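Local structure of 373aa long hypothetical citrate synthase (Sulfolobus tokodaii, 1VGP) at residues A[117-120]-A[121-125]; A[131-135]-A[136-140]; A[152-155]-A[156-160]; A[168-171]-A[172-176]. The protein is of unknown function but is probably a member of the citrate synthase family, a largely helical protein with two chains in the assembly. All coordinates share one frame; numbering follows the deposited sequence.

Contact 1. Residues A[117-120]-A[121-125]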
loop_
_atom_site.group_PDB
_atom_site.type_symbol
_atom_site.label_atom_id
_atom_site.label_comp_id
_atom_site.label_asym_id
_atom_site.label_seq_id
_atom_site.Cartn_x
_atom_site.Cartn_y
_atom_site.Cartn_z
ATOM N N GLY A 117 -8.016 -0.559 -15.209
ATOM C CA GLY A 117 -8.974 -0.444 -14.119
ATOM C C GLY A 117 -10.222 -1.307 -14.254
ATOM O O GLY A 117 -10.599 -1.981 -13.295
ATOM N N ILE A 118 -10.866 -1.282 -15.423
ATOM C CA ILE A 118 -12.048 -2.103 -15.661
ATOM C C ILE A 118 -11.782 -3.550 -15.276
ATOM O O ILE A 118 -12.520 -4.149 -14.489
ATOM C CB ILE A 118 -12.460 -2.128 -17.139
ATOM C CG1 ILE A 118 -12.501 -0.711 -17.718
ATOM C CG2 ILE A 118 -13.794 -2.832 -17.279
ATOM C CD1 ILE A 118 -13.465 0.202 -17.041
ATOM N N LYS A 119 -10.719 -4.113 -15.844
ATOM C CA LYS A 119 -10.430 -5.534 -15.679
ATOM C C LYS A 119 -10.195 -5.888 -14.207
ATOM O O LYS A 119 -10.719 -6.886 -13.708
ATOM C CB LYS A 119 -9.219 -5.927 -16.541
ATOM C CG LYS A 119 -7.904 -5.239 -16.168
ATOM C CD LYS A 119 -6.756 -6.243 -15.965
ATOM C CE LYS A 119 -6.947 -7.090 -14.692
ATOM N NZ LYS A 119 -5.900 -8.156 -14.518
ATOM N N LEU A 120 -9.422 -5.065 -13.510
ATOM C CA LEU A 120 -9.235 -5.243 -12.076
ATOM C C LEU A 120 -10.574 -5.283 -11.348
ATOM O O LEU A 120 -10.833 -6.193 -10.555
ATOM C CB LEU A 120 -8.390 -4.100 -11.507
ATOM C CG LEU A 120 -7.141 -4.499 -10.727
ATOM C CD1 LEU A 120 -6.634 -3.284 -9.962
ATOM C CD2 LEU A 120 -7.439 -5.658 -9.780
ATOM N N ILE A 121 -11.412 -4.283 -11.625
ATOM C CA ILE A 121 -12.696 -4.112 -10.948
ATOM C C ILE A 121 -13.564 -5.359 -11.140
ATOM O O ILE A 121 -14.239 -5.820 -10.220
ATOM C CB ILE A 121 -13.438 -2.868 -11.517
ATOM C CG1 ILE A 121 -12.684 -1.601 -11.125
ATOM C CG2 ILE A 121 -14.865 -2.818 -11.005
ATOM C CD1 ILE A 121 -13.147 -0.365 -11.832
ATOM N N SER A 122 -13.521 -5.899 -12.348
ATOM C CA SER A 122 -14.351 -7.024 -12.716
ATOM C C SER A 122 -13.927 -8.336 -12.052
ATOM O O SER A 122 -14.738 -9.257 -11.910
ATOM C CB SER A 122 -14.344 -7.195 -14.226
ATOM O OG SER A 122 -13.775 -8.441 -14.564
ATOM N N LYS A 123 -12.665 -8.424 -11.643
ATOM C CA LYS A 123 -12.151 -9.655 -11.051
ATOM C C LYS A 123 -12.327 -9.739 -9.540
ATOM O O LYS A 123 -12.251 -10.829 -8.970
ATOM C CB LYS A 123 -10.669 -9.828 -11.385
ATOM C CG LYS A 123 -10.402 -10.269 -12.820
ATOM C CD LYS A 123 -8.974 -9.979 -13.215
ATOM C CE LYS A 123 -8.665 -10.549 -14.580
ATOM N NZ LYS A 123 -8.949 -9.564 -15.646
ATOM N N PHE A 124 -12.547 -8.601 -8.882
ATOM C CA PHE A 124 -12.684 -8.598 -7.426
ATOM C C PHE A 124 -13.760 -9.583 -6.999
ATOM O O PHE A 124 -13.525 -10.451 -6.165
ATOM C CB PHE A 124 -13.029 -7.197 -6.907
ATOM C CG PHE A 124 -11.831 -6.400 -6.460
ATOM C CD1 PHE A 124 -11.636 -6.111 -5.116
ATOM C CD2 PHE A 124 -10.897 -5.943 -7.386
ATOM C CE1 PHE A 124 -10.528 -5.372 -4.701
ATOM C CE2 PHE A 124 -9.786 -5.203 -6.980
ATOM C CZ PHE A 124 -9.599 -4.918 -5.634
ATOM N N PRO A 125 -14.961 -9.471 -7.584
ATOM C CA PRO A 125 -16.020 -10.405 -7.179
ATOM C C PRO A 125 -15.656 -11.879 -7.408
ATOM O O PRO A 125 -16.001 -12.742 -6.595
ATOM C CB PRO A 125 -17.236 -9.944 -7.993
ATOM C CG PRO A 125 -16.669 -9.123 -9.114
ATOM C CD PRO A 125 -15.446 -8.474 -8.557
#

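Contact 2. Residues A[131-135]-A[136-140]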
loop_
_atom_site.group_PDB
_atom_site.type_symbol
_atom_site.label_atom_id
_atom_site.label_comp_id
_atom_site.label_asym_id
_atom_site.label_seq_id
_atom_site.Cartn_x
_atom_site.Cartn_y
_atom_site.Cartn_z
ATOM N N TYR A 131 -13.066 -17.636 -3.299
ATOM C CA TYR A 131 -12.455 -17.971 -2.027
ATOM C C TYR A 131 -13.495 -18.469 -1.034
ATOM O O TYR A 131 -13.222 -19.379 -0.248
ATOM C CB TYR A 131 -11.729 -16.763 -1.431
ATOM C CG TYR A 131 -10.945 -17.133 -0.193
ATOM C CD1 TYR A 131 -9.993 -18.154 -0.229
ATOM C CD2 TYR A 131 -11.179 -16.493 1.023
ATOM C CE1 TYR A 131 -9.297 -18.529 0.920
ATOM C CE2 TYR A 131 -10.491 -16.856 2.177
ATOM C CZ TYR A 131 -9.554 -17.872 2.117
ATOM O OH TYR A 131 -8.863 -18.225 3.257
ATOM N N ALA A 132 -14.681 -17.865 -1.076
ATOM C CA ALA A 132 -15.757 -18.215 -0.164
ATOM C C ALA A 132 -16.209 -19.667 -0.361
ATOM O O ALA A 132 -16.478 -20.380 0.614
ATOM C CB ALA A 132 -16.933 -17.265 -0.362
ATOM N N ARG A 133 -16.285 -20.102 -1.618
ATOM C CA ARG A 133 -16.632 -21.484 -1.933
ATOM C C ARG A 133 -15.526 -22.425 -1.486
ATOM O O ARG A 133 -15.753 -23.355 -0.713
ATOM C CB ARG A 133 -16.843 -21.643 -3.438
ATOM C CG ARG A 133 -17.762 -20.605 -4.060
ATOM C CD ARG A 133 -19.194 -21.101 -4.103
ATOM N NE ARG A 133 -19.280 -22.439 -4.671
ATOM C CZ ARG A 133 -20.418 -23.097 -4.860
ATOM N NH1 ARG A 133 -21.580 -22.509 -4.607
ATOM N NH2 ARG A 133 -20.392 -24.350 -5.294
ATOM N N LEU A 134 -14.322 -22.177 -1.988
ATOM C CA LEU A 134 -13.150 -22.965 -1.617
ATOM C C LEU A 134 -13.021 -23.091 -0.103
ATOM O O LEU A 134 -12.687 -24.148 0.418
ATOM C CB LEU A 134 -11.894 -22.309 -2.187
ATOM C CG LEU A 134 -11.349 -22.837 -3.514
ATOM C CD1 LEU A 134 -12.448 -23.507 -4.317
ATOM C CD2 LEU A 134 -10.739 -21.677 -4.290
ATOM N N ARG A 135 -13.283 -22.001 0.599
ATOM C CA ARG A 135 -13.155 -21.993 2.042
ATOM C C ARG A 135 -14.191 -22.937 2.642
ATOM O O ARG A 135 -13.905 -23.658 3.594
ATOM C CB ARG A 135 -13.358 -20.571 2.572
ATOM C CG ARG A 135 -13.358 -20.453 4.070
ATOM C CD ARG A 135 -14.169 -19.252 4.489
ATOM N NE ARG A 135 -13.334 -18.280 5.180
ATOM C CZ ARG A 135 -13.784 -17.391 6.059
ATOM N NH1 ARG A 135 -12.920 -16.649 6.742
ATOM N NH2 ARG A 135 -15.091 -17.239 6.254
ATOM N N LYS A 136 -15.394 -22.932 2.072
ATOM C CA LYS A 136 -16.473 -23.792 2.547
ATOM C C LYS A 136 -16.382 -25.193 1.950
ATOM O O LYS A 136 -17.313 -25.981 2.077
ATOM C CB LYS A 136 -17.838 -23.185 2.203
ATOM C CG LYS A 136 -18.441 -22.338 3.312
ATOM C CD LYS A 136 -19.916 -22.038 3.058
ATOM C CE LYS A 136 -20.104 -20.822 2.164
ATOM N NZ LYS A 136 -21.524 -20.654 1.741
ATOM N N GLY A 137 -15.267 -25.502 1.295
ATOM C CA GLY A 137 -15.056 -26.847 0.792
ATOM C C GLY A 137 -15.806 -27.158 -0.493
ATOM O O GLY A 137 -15.830 -28.300 -0.947
ATOM N N LEU A 138 -16.430 -26.143 -1.081
ATOM C CA LEU A 138 -17.102 -26.297 -2.366
ATOM C C LEU A 138 -16.093 -26.035 -3.473
ATOM O O LEU A 138 -14.897 -25.912 -3.204
ATOM C CB LEU A 138 -18.263 -25.308 -2.469
ATOM C CG LEU A 138 -19.112 -25.205 -1.203
ATOM C CD1 LEU A 138 -20.208 -24.169 -1.395
ATOM C CD2 LEU A 138 -19.704 -26.563 -0.885
ATOM N N ASP A 139 -16.560 -25.948 -4.712
ATOM C CA ASP A 139 -15.638 -25.714 -5.812
ATOM C C ASP A 139 -15.857 -24.388 -6.516
ATOM O O ASP A 139 -16.973 -23.868 -6.566
ATOM C CB ASP A 139 -15.717 -26.847 -6.834
ATOM C CG ASP A 139 -14.349 -27.228 -7.379
ATOM O OD1 ASP A 139 -13.545 -26.309 -7.696
ATOM O OD2 ASP A 139 -14.073 -28.446 -7.489
ATOM N N ILE A 140 -14.774 -23.843 -7.055
ATOM C CA ILE A 140 -14.869 -22.685 -7.924
ATOM C C ILE A 140 -15.988 -22.916 -8.925
ATOM O O ILE A 140 -16.022 -23.924 -9.623
ATOM C CB ILE A 140 -13.554 -22.445 -8.684
ATOM C CG1 ILE A 140 -12.449 -22.139 -7.676
ATOM C CG2 ILE A 140 -13.711 -21.288 -9.671
ATOM C CD1 ILE A 140 -11.084 -22.013 -8.302
#

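Contact 3. Residues A[152-155]-A[156-160]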
loop_
_atom_site.group_PDB
_atom_site.type_symbol
_atom_site.label_atom_id
_atom_site.label_comp_id
_atom_site.label_asym_id
_atom_site.label_seq_id
_atom_site.Cartn_x
_atom_site.Cartn_y
_atom_site.Cartn_z
ATOM N N ASN A 152 -24.058 -11.789 -11.273
ATOM C CA ASN A 152 -22.984 -12.769 -11.416
ATOM C C ASN A 152 -22.225 -12.962 -10.106
ATOM O O ASN A 152 -21.779 -14.067 -9.794
ATOM C CB ASN A 152 -22.014 -12.336 -12.516
ATOM C CG ASN A 152 -20.854 -13.309 -12.685
ATOM O OD1 ASN A 152 -21.047 -14.452 -13.101
ATOM N ND2 ASN A 152 -19.648 -12.865 -12.355
ATOM N N PHE A 153 -22.083 -11.883 -9.341
ATOM C CA PHE A 153 -21.460 -11.979 -8.028
ATOM C C PHE A 153 -22.187 -13.022 -7.194
ATOM O O PHE A 153 -21.572 -13.952 -6.688
ATOM C CB PHE A 153 -21.488 -10.620 -7.308
ATOM C CG PHE A 153 -20.382 -10.435 -6.293
ATOM C CD1 PHE A 153 -19.855 -11.518 -5.602
ATOM C CD2 PHE A 153 -19.883 -9.167 -6.016
ATOM C CE1 PHE A 153 -18.848 -11.340 -4.650
ATOM C CE2 PHE A 153 -18.877 -8.987 -5.064
ATOM C CZ PHE A 153 -18.362 -10.067 -4.382
ATOM N N LEU A 154 -23.498 -12.877 -7.061
ATOM C CA LEU A 154 -24.277 -13.805 -6.248
ATOM C C LEU A 154 -24.306 -15.195 -6.883
ATOM O O LEU A 154 -24.280 -16.218 -6.184
ATOM C CB LEU A 154 -25.702 -13.280 -6.076
ATOM C CG LEU A 154 -25.838 -11.962 -5.316
ATOM C CD1 LEU A 154 -27.308 -11.725 -4.974
ATOM C CD2 LEU A 154 -24.983 -12.000 -4.053
ATOM N N TYR A 155 -24.353 -15.220 -8.212
ATOM C CA TYR A 155 -24.255 -16.469 -8.949
ATOM C C TYR A 155 -23.032 -17.284 -8.533
ATOM O O TYR A 155 -23.157 -18.463 -8.177
ATOM C CB TYR A 155 -24.193 -16.198 -10.454
ATOM C CG TYR A 155 -23.810 -17.422 -11.260
ATOM C CD1 TYR A 155 -24.504 -18.627 -11.111
ATOM C CD2 TYR A 155 -22.737 -17.385 -12.150
ATOM C CE1 TYR A 155 -24.135 -19.762 -11.828
ATOM C CE2 TYR A 155 -22.360 -18.513 -12.871
ATOM C CZ TYR A 155 -23.061 -19.697 -12.708
ATOM O OH TYR A 155 -22.685 -20.810 -13.420
ATOM N N MET A 156 -21.855 -16.659 -8.591
ATOM C CA MET A 156 -20.607 -17.359 -8.300
ATOM C C MET A 156 -20.518 -17.734 -6.828
ATOM O O MET A 156 -19.678 -18.531 -6.439
ATOM C CB MET A 156 -19.398 -16.499 -8.674
ATOM C CG MET A 156 -19.328 -16.092 -10.129
ATOM S SD MET A 156 -17.774 -15.243 -10.499
ATOM C CE MET A 156 -18.081 -13.613 -9.824
ATOM N N LEU A 157 -21.385 -17.153 -6.010
ATOM C CA LEU A 157 -21.397 -17.468 -4.589
ATOM C C LEU A 157 -22.304 -18.660 -4.350
ATOM O O LEU A 157 -21.914 -19.626 -3.685
ATOM C CB LEU A 157 -21.881 -16.256 -3.773
ATOM C CG LEU A 157 -21.350 -16.084 -2.352
ATOM C CD1 LEU A 157 -22.092 -17.012 -1.428
ATOM C CD2 LEU A 157 -19.860 -16.384 -2.297
ATOM N N TYR A 158 -23.516 -18.601 -4.905
ATOM C CA TYR A 158 -24.515 -19.654 -4.681
ATOM C C TYR A 158 -24.306 -20.871 -5.606
ATOM O O TYR A 158 -24.639 -21.999 -5.245
ATOM C CB TYR A 158 -25.936 -19.123 -4.913
ATOM C CG TYR A 158 -26.338 -17.823 -4.238
ATOM C CD1 TYR A 158 -25.822 -17.439 -3.000
ATOM C CD2 TYR A 158 -27.318 -17.011 -4.825
ATOM C CE1 TYR A 158 -26.276 -16.275 -2.365
ATOM C CE2 TYR A 158 -27.776 -15.858 -4.205
ATOM C CZ TYR A 158 -27.255 -15.491 -2.972
ATOM O OH TYR A 158 -27.725 -14.345 -2.358
ATOM N N GLY A 159 -23.787 -20.635 -6.806
ATOM C CA GLY A 159 -23.786 -21.688 -7.801
ATOM C C GLY A 159 -25.019 -21.664 -8.687
ATOM O O GLY A 159 -25.036 -22.272 -9.755
ATOM N N ASP A 160 -26.052 -20.957 -8.243
ATOM C CA ASP A 160 -27.267 -20.771 -9.031
ATOM C C ASP A 160 -27.594 -19.293 -9.190
ATOM O O ASP A 160 -27.142 -18.467 -8.394
ATOM C CB ASP A 160 -28.442 -21.475 -8.361
ATOM C CG ASP A 160 -28.558 -22.927 -8.773
ATOM O OD1 ASP A 160 -29.621 -23.534 -8.516
ATOM O OD2 ASP A 160 -27.587 -23.461 -9.352
#

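Contact 4. Residues A[168-171]-A[172-176]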
loop_
_atom_site.group_PDB
_atom_site.type_symbol
_atom_site.label_atom_id
_atom_site.label_comp_id
_atom_site.label_asym_id
_atom_site.label_seq_id
_atom_site.Cartn_x
_atom_site.Cartn_y
_atom_site.Cartn_z
ATOM N N LYS A 168 -30.912 -7.253 -7.114
ATOM C CA LYS A 168 -31.206 -5.825 -7.055
ATOM C C LYS A 168 -30.508 -5.248 -5.838
ATOM O O LYS A 168 -29.771 -4.256 -5.926
ATOM C CB LYS A 168 -32.708 -5.592 -6.911
ATOM C CG LYS A 168 -33.215 -4.363 -7.621
ATOM C CD LYS A 168 -32.435 -3.107 -7.273
ATOM C CE LYS A 168 -33.146 -1.863 -7.832
ATOM N NZ LYS A 168 -32.239 -0.858 -8.456
ATOM N N ALA A 169 -30.765 -5.901 -4.705
ATOM C CA ALA A 169 -30.216 -5.530 -3.415
ATOM C C ALA A 169 -28.699 -5.532 -3.469
ATOM O O ALA A 169 -28.048 -4.613 -2.970
ATOM C CB ALA A 169 -30.706 -6.497 -2.344
ATOM N N MET A 170 -28.130 -6.563 -4.079
ATOM C CA MET A 170 -26.685 -6.623 -4.210
ATOM C C MET A 170 -26.218 -5.414 -5.012
ATOM O O MET A 170 -25.254 -4.738 -4.643
ATOM C CB MET A 170 -26.269 -7.917 -4.912
ATOM C CG MET A 170 -24.761 -8.094 -5.034
ATOM S SD MET A 170 -23.930 -8.252 -3.433
ATOM C CE MET A 170 -22.282 -7.917 -3.903
ATOM N N ASP A 171 -26.923 -5.145 -6.104
ATOM C CA ASP A 171 -26.527 -4.102 -7.030
ATOM C C ASP A 171 -26.579 -2.731 -6.351
ATOM O O ASP A 171 -25.636 -1.929 -6.440
ATOM C CB ASP A 171 -27.452 -4.114 -8.254
ATOM C CG ASP A 171 -26.894 -3.305 -9.412
ATOM O OD1 ASP A 171 -25.800 -3.646 -9.882
ATOM O OD2 ASP A 171 -27.534 -2.329 -9.849
ATOM N N VAL A 172 -27.683 -2.461 -5.664
ATOM C CA VAL A 172 -27.818 -1.178 -5.020
ATOM C C VAL A 172 -26.805 -1.099 -3.878
ATOM O O VAL A 172 -26.230 -0.042 -3.634
ATOM C CB VAL A 172 -29.261 -0.957 -4.509
ATOM C CG1 VAL A 172 -29.723 -2.161 -3.757
ATOM C CG2 VAL A 172 -29.329 0.264 -3.619
ATOM N N THR A 173 -26.555 -2.218 -3.205
ATOM C CA THR A 173 -25.605 -2.225 -2.097
ATOM C C THR A 173 -24.204 -1.854 -2.566
ATOM O O THR A 173 -23.491 -1.074 -1.913
ATOM C CB THR A 173 -25.521 -3.600 -1.405
ATOM O OG1 THR A 173 -26.787 -3.946 -0.839
ATOM C CG2 THR A 173 -24.478 -3.563 -0.294
ATOM N N LEU A 174 -23.798 -2.419 -3.699
ATOM C CA LEU A 174 -22.480 -2.099 -4.246
ATOM C C LEU A 174 -22.436 -0.645 -4.717
ATOM O O LEU A 174 -21.424 0.028 -4.536
ATOM C CB LEU A 174 -22.139 -3.034 -5.410
ATOM C CG LEU A 174 -21.958 -4.521 -5.091
ATOM C CD1 LEU A 174 -21.581 -5.244 -6.360
ATOM C CD2 LEU A 174 -20.894 -4.712 -4.030
ATOM N N ILE A 175 -23.530 -0.167 -5.318
ATOM C CA ILE A 175 -23.606 1.218 -5.773
ATOM C C ILE A 175 -23.324 2.157 -4.598
ATOM O O ILE A 175 -22.529 3.094 -4.711
ATOM C CB ILE A 175 -25.005 1.539 -6.360
ATOM C CG1 ILE A 175 -25.106 0.995 -7.787
ATOM C CG2 ILE A 175 -25.270 3.043 -6.334
ATOM C CD1 ILE A 175 -26.533 0.912 -8.305
ATOM N N LEU A 176 -23.970 1.871 -3.469
ATOM C CA LEU A 176 -23.853 2.691 -2.271
ATOM C C LEU A 176 -22.444 2.717 -1.674
ATOM O O LEU A 176 -22.153 3.551 -0.819
ATOM C CB LEU A 176 -24.834 2.211 -1.200
ATOM C CG LEU A 176 -26.323 2.261 -1.536
ATOM C CD1 LEU A 176 -27.126 1.735 -0.353
ATOM C CD2 LEU A 176 -26.730 3.680 -1.879
#

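Contact 1. Residues A[117-120]-A[121-125]
Successive turns of helix 113-135 meet here in a buried, local contact, carried by the side-chain pairs Lys-119 with Lys-123 and Leu-120 with Phe-124. Two regular backbone bonds lead into it, Ile-121 N to Gly-117 O (3.0 Å) and Ser-122 N to Ile-118 O (2.9 Å). Beyond them the bonding is less regular: Lys-123 N makes a weak bond to Lys-119 O and a sounder one, 3.1 Å, to Leu-120 O, approaching the latter from above the carbonyl plane, while Phe-124 N reaches Leu-120 O only weakly. Pro-125, with no N-H to give to the turn before it, follows directly and is consistent with this change; it marks a proline kink inside a long helix of this mainly helical fold. Leu-120 O also lies at the edge of the Phe-124 ring, close to its plane, 3.2 Å from Phe-124 CD2. The neighbouring ring atom CE2 packs on Leu-120 CD2 at 3.7 Å, and the ring continues outward against Ile-203 of helix 199-210 and Val-99 of helix 91-105. On another side of the helix, Lys-119 sets CG between its backbone N and carbonyl carbon (chi1 63°), and its chain, bent at chi2 and chi3, crosses the end of Lys-123 at a slant. The two NZ atoms come within 3.5 Å, yet each has its own partner: Lys-123 forms a salt bridge with Glu-71, and Lys-119 a hydrogen bond with Tyr-200 OH.

Contact 2. Residues A[131-135]-A[136-140]
Leu-138 N and Gly-137 N turn back onto Arg-133 O and Leu-134 O, the pair of bonds that defines a Schellman motif closing helix 113-135. Gly-137, with a phi of 78°, is its C-prime residue. The longer-looping bond, Leu-138 N to Arg-133 O, measures 2.9 Å, and Gly-137 N reaches Leu-134 O at 3.0 Å; both donors stand above the planes of their carbonyls. One step earlier, Lys-136 N still makes a helical bond to Ala-132 O (3.1 Å), so the carbonyls of Ala-132, Arg-133 and Leu-134 each receive a donor as the chain leaves the helix. The guanidinium of Arg-133 serves the loop as well. Its NE gives a weak bond to Asp-139 O at 3.3 Å, near the plane of the group, while NH1 is taken by Leu-157 O of the following helix. Arg-135 points elsewhere and forms a salt bridge with Asp-325, and Asp-139 OD1 pairs with Arg-83. Leu-134 CD1 packs on Ile-140 CG1 at 3.6 Å, and both side chains lean on helix 76-84. Leu-138, with CG beside its backbone N (chi1 -44°), brings CD1 over the centre of the Arg-133 guanidinium, 3.6 Å above its plane.

Contact 3. Residues A[152-155]-A[156-160]
Leu-154 O is gripped by two backbone donors of the next turn, Tyr-158 N at 2.8 Å and, more weakly, Leu-157 N at 3.0 Å. The first bond is nearly straight, with 167° at the hydrogen. Leu-154 O also lies over one face of the Tyr-158 ring, 3.2 Å above the plane and displaced toward the rim. Tyr-158 comes there because its CG sits beside the backbone N (chi1 -49°), which lays the ring alongside Leu-154, the two side chains pointing the same way; CB of Leu-154 is 3.8 Å from Tyr-158 CE2. The phenol oxygen continues to Leu-320 O, to which it is hydrogen-bonded. A turn back, Met-156 N bonds to Asn-152 O, and the side chains of these two residues cross at an angle, Met-156 SD lying 3.6 Å from Asn-152 ND2. The amide is held from its other end, since OD1 accepts from Asp-144 N. Tyr-155 sets its ring edge against the backbone carbon of Asp-160, and Tyr-155 CA points a C-H at Asp-160 O (3.6 Å), so the chain leaving the helix folds back beside it. The last donor, Gly-159 N, binds Tyr-155 O, and Gly-159 then departs from helical angles with phi 91°: a helix C-terminus ended by a glycine of positive phi, at the point where helix 149-158 gives way to the loop before helix 164-175.

Contact 4. Residues A[168-171]-A[172-176]
Thr-173 bonds twice to Ala-169 O, through its hydroxyl and through its backbone N-H. Thr-173 OG1 lies 2.6 Å and Thr-173 N 2.8 Å from Ala-169 O, reaching it from opposite faces of the carbonyl plane, so one oxygen is shared between the ordinary helical bond and a side-chain bond folded back onto the preceding turn. The hydroxyl arrives there because OG1 stands beside the backbone N, opposite the carbonyl carbon (chi1 -62°). The flanking rungs of helix 164-175 are regular: Val-172 N to Lys-168 O (2.8 Å), Leu-174 N to Met-170 O (2.9 Å) and Ile-175 N to Asp-171 O (3.0 Å). On the side of Met-170 the contact is apolar. Its chain extends away from the backbone N at chi1 and then bends at chi2 (64°), which brings Met-170 CE onto the fork of Leu-174, 3.5 Å from Leu-174 CD2 and about as near to CG and CD1. Asp-171 and Ile-175, also one turn apart, cross at a slant, Ile-175 CD1 lying 3.7 Å from Asp-171 OD2. The carboxylate itself is positioned from further out, since OD1 accepts from both Ser-150 OG and Phe-43 N, a polar tie for a buried acid. Around this core, Tyr-270 of helix 262-278 rests on Ala-169 and Val-172, and Leu-267 on Thr-173. Helix 149-158 packs on Met-170 and Leu-174, helix 34-40 on Val-172 and Ile-175, and Tyr-29 of strand 26-29 gives its hydroxyl to Ile-175 O.

How the contacts relate
The four contacts follow one another along three consecutive helices, 113-135, 149-158 and 164-175. Contacts 1 and 2 share the first helix, with centres about 20 Å apart. Contact 3 touches all the others: Phe-153 CD2 packs on Pro-125 CB (3.4 Å), next to the kink of contact 1, and also on Met-170 CE of contact 4 (3.4 Å), while Ala-132 CB of contact 2 meets Leu-157 CD2 at 3.6 Å. Contact 4 has no touch with contact 1 or contact 2, its nearest atoms being about 7 Å and 11 Å away. The centre of contact 4 lies about 12 Å from the centre of the chain and that of contact 2 about 22 Å, so the series spans interior to surface.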